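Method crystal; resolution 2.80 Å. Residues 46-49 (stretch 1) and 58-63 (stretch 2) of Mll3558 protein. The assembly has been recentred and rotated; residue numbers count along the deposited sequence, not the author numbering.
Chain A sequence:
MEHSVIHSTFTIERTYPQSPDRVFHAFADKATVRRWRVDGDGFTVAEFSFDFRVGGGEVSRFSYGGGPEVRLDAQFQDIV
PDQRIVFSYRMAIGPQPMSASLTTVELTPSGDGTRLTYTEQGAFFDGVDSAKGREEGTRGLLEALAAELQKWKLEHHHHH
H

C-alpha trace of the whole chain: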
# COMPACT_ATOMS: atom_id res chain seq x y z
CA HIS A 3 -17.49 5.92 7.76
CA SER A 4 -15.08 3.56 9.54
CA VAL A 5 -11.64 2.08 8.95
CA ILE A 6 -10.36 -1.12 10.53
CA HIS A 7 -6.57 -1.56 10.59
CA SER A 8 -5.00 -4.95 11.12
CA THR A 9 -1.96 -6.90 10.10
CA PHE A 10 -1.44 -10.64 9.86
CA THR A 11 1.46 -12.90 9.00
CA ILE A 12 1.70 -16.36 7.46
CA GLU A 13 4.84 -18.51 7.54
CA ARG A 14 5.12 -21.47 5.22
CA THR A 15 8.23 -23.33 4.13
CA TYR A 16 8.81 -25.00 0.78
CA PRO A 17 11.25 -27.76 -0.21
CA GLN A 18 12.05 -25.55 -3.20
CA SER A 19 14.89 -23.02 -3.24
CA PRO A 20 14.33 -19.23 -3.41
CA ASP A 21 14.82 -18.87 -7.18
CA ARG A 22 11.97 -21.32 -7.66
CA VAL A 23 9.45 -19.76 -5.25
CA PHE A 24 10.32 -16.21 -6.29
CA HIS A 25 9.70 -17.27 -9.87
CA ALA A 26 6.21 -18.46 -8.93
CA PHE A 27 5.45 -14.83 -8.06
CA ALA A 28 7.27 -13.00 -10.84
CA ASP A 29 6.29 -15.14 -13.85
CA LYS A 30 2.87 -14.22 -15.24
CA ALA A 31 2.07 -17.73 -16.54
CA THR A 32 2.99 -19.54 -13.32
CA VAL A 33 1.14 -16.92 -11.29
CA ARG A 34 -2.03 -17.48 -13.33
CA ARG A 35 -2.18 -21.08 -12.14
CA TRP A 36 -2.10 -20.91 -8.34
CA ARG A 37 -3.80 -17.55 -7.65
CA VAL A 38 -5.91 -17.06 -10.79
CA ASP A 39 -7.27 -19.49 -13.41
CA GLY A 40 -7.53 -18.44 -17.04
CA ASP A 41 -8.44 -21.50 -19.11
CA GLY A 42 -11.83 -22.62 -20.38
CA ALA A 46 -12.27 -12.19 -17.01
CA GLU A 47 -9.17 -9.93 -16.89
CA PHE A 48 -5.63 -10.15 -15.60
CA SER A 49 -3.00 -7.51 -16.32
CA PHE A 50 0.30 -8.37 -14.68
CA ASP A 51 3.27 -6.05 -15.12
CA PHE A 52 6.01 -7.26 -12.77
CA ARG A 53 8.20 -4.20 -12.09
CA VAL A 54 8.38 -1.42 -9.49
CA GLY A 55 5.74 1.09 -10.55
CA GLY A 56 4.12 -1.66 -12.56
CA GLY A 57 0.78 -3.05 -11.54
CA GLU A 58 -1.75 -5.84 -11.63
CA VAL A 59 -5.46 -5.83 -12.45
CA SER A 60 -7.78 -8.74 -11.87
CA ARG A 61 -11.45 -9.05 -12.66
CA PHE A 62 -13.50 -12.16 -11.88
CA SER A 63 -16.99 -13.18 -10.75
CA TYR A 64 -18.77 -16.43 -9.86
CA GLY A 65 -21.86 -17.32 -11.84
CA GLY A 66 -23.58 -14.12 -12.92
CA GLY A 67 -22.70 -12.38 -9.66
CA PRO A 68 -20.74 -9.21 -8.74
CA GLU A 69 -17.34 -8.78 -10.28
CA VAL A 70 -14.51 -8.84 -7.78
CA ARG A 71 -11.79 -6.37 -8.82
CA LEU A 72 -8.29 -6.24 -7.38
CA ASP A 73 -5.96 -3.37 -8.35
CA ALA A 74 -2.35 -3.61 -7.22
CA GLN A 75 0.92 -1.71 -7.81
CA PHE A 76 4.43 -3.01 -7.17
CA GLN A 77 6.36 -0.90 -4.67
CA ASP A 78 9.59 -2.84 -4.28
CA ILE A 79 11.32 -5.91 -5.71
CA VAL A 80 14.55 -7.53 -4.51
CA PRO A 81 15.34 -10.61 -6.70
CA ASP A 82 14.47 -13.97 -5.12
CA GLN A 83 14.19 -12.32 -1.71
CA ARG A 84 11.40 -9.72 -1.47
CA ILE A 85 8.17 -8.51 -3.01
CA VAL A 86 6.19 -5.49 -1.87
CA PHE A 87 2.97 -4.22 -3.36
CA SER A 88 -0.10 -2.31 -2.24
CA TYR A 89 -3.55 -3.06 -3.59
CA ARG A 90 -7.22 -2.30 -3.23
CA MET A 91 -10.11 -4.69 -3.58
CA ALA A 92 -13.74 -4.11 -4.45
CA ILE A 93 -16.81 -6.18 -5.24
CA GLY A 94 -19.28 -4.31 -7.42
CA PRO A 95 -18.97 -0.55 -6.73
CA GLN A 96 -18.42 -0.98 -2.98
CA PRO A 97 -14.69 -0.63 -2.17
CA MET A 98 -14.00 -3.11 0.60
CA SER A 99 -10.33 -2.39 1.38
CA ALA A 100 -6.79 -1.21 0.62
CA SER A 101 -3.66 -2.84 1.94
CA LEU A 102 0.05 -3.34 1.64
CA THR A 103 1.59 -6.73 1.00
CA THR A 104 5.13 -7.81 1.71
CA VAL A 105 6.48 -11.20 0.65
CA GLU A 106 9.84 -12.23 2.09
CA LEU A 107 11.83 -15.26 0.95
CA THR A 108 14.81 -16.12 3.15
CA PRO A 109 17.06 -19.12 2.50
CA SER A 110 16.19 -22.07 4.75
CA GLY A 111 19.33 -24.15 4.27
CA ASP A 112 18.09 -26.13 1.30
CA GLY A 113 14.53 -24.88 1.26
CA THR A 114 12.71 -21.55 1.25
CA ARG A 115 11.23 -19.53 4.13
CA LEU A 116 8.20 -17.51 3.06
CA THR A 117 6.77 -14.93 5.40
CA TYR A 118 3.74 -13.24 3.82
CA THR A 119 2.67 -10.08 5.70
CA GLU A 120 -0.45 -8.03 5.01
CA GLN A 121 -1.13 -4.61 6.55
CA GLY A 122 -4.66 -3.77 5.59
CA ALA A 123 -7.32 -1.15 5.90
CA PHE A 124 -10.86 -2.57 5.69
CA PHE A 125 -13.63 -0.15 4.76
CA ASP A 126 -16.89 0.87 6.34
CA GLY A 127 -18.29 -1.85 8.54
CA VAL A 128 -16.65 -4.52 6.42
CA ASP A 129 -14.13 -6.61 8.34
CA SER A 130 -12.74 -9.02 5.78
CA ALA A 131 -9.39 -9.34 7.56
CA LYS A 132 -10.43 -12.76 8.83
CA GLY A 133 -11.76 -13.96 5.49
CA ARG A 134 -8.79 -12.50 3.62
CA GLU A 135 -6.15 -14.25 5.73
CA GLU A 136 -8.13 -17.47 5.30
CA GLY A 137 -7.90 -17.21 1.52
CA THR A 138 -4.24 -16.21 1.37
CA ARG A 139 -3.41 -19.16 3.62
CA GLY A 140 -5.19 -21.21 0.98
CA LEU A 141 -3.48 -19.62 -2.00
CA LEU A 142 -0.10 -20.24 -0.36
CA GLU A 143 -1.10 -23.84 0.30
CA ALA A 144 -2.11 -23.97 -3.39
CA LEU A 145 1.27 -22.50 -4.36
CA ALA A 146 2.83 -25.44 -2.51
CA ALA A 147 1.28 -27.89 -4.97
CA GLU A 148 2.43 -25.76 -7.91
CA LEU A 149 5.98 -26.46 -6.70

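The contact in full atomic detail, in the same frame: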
# COMPACT_ATOMS: atom_id res chain seq x y z
N ALA A 46 -11.68 -13.36 -16.38
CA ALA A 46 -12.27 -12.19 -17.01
C ALA A 46 -11.23 -11.14 -17.44
O ALA A 46 -11.33 -10.56 -18.52
CB ALA A 46 -13.29 -11.58 -16.08
N GLU A 47 -10.26 -10.87 -16.57
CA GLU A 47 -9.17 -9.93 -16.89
C GLU A 47 -8.01 -10.11 -15.93
O GLU A 47 -8.21 -10.34 -14.74
CB GLU A 47 -9.59 -8.45 -16.83
CG GLU A 47 -8.54 -7.56 -17.50
CD GLU A 47 -8.52 -6.12 -17.00
OE1 GLU A 47 -9.59 -5.52 -16.80
OE2 GLU A 47 -7.41 -5.58 -16.83
N PHE A 48 -6.80 -10.01 -16.44
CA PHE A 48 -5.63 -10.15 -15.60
C PHE A 48 -4.41 -9.50 -16.24
O PHE A 48 -3.75 -10.10 -17.09
CB PHE A 48 -5.33 -11.62 -15.30
CG PHE A 48 -4.26 -11.81 -14.25
CD1 PHE A 48 -4.46 -11.35 -12.95
CD2 PHE A 48 -3.03 -12.37 -14.58
CE1 PHE A 48 -3.45 -11.44 -12.00
CE2 PHE A 48 -2.01 -12.46 -13.63
CZ PHE A 48 -2.22 -12.00 -12.33
N SER A 49 -4.14 -8.27 -15.84
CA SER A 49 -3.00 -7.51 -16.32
C SER A 49 -1.94 -7.68 -15.25
O SER A 49 -2.18 -7.39 -14.08
CB SER A 49 -3.36 -6.04 -16.46
OG SER A 49 -4.53 -5.86 -17.25
N GLU A 58 -0.95 -4.67 -11.34
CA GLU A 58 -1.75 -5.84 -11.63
C GLU A 58 -3.21 -5.42 -11.63
O GLU A 58 -3.58 -4.45 -10.98
CB GLU A 58 -1.50 -6.87 -10.53
CG GLU A 58 -2.24 -8.18 -10.63
CD GLU A 58 -2.03 -9.06 -9.41
OE1 GLU A 58 -0.87 -9.24 -9.00
OE2 GLU A 58 -3.03 -9.57 -8.87
N VAL A 59 -4.03 -6.11 -12.41
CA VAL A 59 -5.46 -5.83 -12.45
C VAL A 59 -6.14 -7.16 -12.67
O VAL A 59 -5.81 -7.90 -13.59
CB VAL A 59 -5.84 -4.87 -13.57
CG1 VAL A 59 -7.36 -4.70 -13.59
CG2 VAL A 59 -5.17 -3.53 -13.34
N SER A 60 -7.08 -7.48 -11.80
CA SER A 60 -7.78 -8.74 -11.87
C SER A 60 -9.27 -8.53 -11.78
O SER A 60 -9.74 -7.81 -10.92
CB SER A 60 -7.34 -9.64 -10.72
OG SER A 60 -5.93 -9.80 -10.66
N ARG A 61 -10.01 -9.17 -12.67
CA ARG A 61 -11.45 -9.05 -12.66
C ARG A 61 -12.10 -10.41 -12.84
O ARG A 61 -11.94 -11.04 -13.88
CB ARG A 61 -11.89 -8.09 -13.75
CG ARG A 61 -11.39 -6.67 -13.55
CD ARG A 61 -12.02 -5.72 -14.53
NE ARG A 61 -11.84 -6.21 -15.90
CZ ARG A 61 -12.84 -6.43 -16.75
NH1 ARG A 61 -14.09 -6.20 -16.39
NH2 ARG A 61 -12.58 -6.89 -17.97
N PHE A 62 -12.82 -10.87 -11.82
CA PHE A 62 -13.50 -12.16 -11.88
C PHE A 62 -14.79 -12.14 -11.09
O PHE A 62 -14.97 -11.31 -10.20
CB PHE A 62 -12.62 -13.28 -11.32
CG PHE A 62 -12.31 -13.14 -9.87
CD1 PHE A 62 -11.26 -12.34 -9.45
CD2 PHE A 62 -13.06 -13.82 -8.93
CE1 PHE A 62 -10.96 -12.22 -8.09
CE2 PHE A 62 -12.77 -13.72 -7.58
CZ PHE A 62 -11.71 -12.91 -7.15
N SER A 63 -15.69 -13.07 -11.42
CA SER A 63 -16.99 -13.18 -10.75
C SER A 63 -17.47 -14.62 -10.82
O SER A 63 -17.12 -15.35 -11.74
CB SER A 63 -18.00 -12.26 -11.43
OG SER A 63 -17.98 -12.39 -12.85

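What holds the two backbones together? Residues 47-49 and 58-62 run antiparallel, their axes inclined at 172°, and the pairing alternates as such strands require. At Ser 49 and Val 59 both backbone donors and both acceptors are satisfied by each other: Ser 49 N gives its hydrogen to Val 59 O at 2.8 Å, and Val 59 N returns one to Ser 49 O at 2.8 Å. Two residues along, Arg 61 N donates to Glu 47 O at 3.0 Å and nearly straight, with an angle of 159° at the hydrogen. The return bond, from Glu 47 N to Arg 61 O at 3.2 Å, is weak, bent to 127°. Arg 61 O also lies too near Ala 46 in the model, so its position is less certain than the others.

What happens between these hydrogen-bonded pairs? Phe 48 and Ser 60 face each other at a non-hydrogen-bonded position, where the CA atoms come to 4.5 Å and the amides of both residues point away from the partner strand. Here the carbonyls already engaged by amides also receive CA-H...O contacts. Phe 48 CA lies 3.0 Å from Val 59 O, and Ser 60 CA lies 3.3 Å from Glu 47 O. Ser 49 O is used in the same double way, with Glu 58 CA at 2.9 Å.

How is the charge of Glu 47 met? Its side chain shares one face of the sheet with those of Ser 49, Val 59 and Arg 61, and its two carboxylate oxygens have different partners. Glu 47 OE1 forms a salt bridge with Arg 61 NE at a short 2.5 Å, approaching the guanidinium at its edge, near its plane. Glu 47 OE2 accepts a hydrogen bond from Ser 49 OG at 2.9 Å, within its own strand. Glu 47 OE2 also lies 3.4 Å from Val 59 CG1, so the polar cluster packs against a methyl group.

What lies on the opposite face? There the buried ring of Phe 48 turns its edge to polar atoms: Phe 48 CD1 is 3.1 Å from Ser 60 OG, and Phe 48 CE1 is 3.7 Å from Glu 58 OE2. Both approach near the plane of the ring, bringing oxygen to its hydrogen-bearing rim. The buried carboxylate of Glu 58 does not depend on this contact for its hydrogen bonds, since both oxygens find partners elsewhere in the structure.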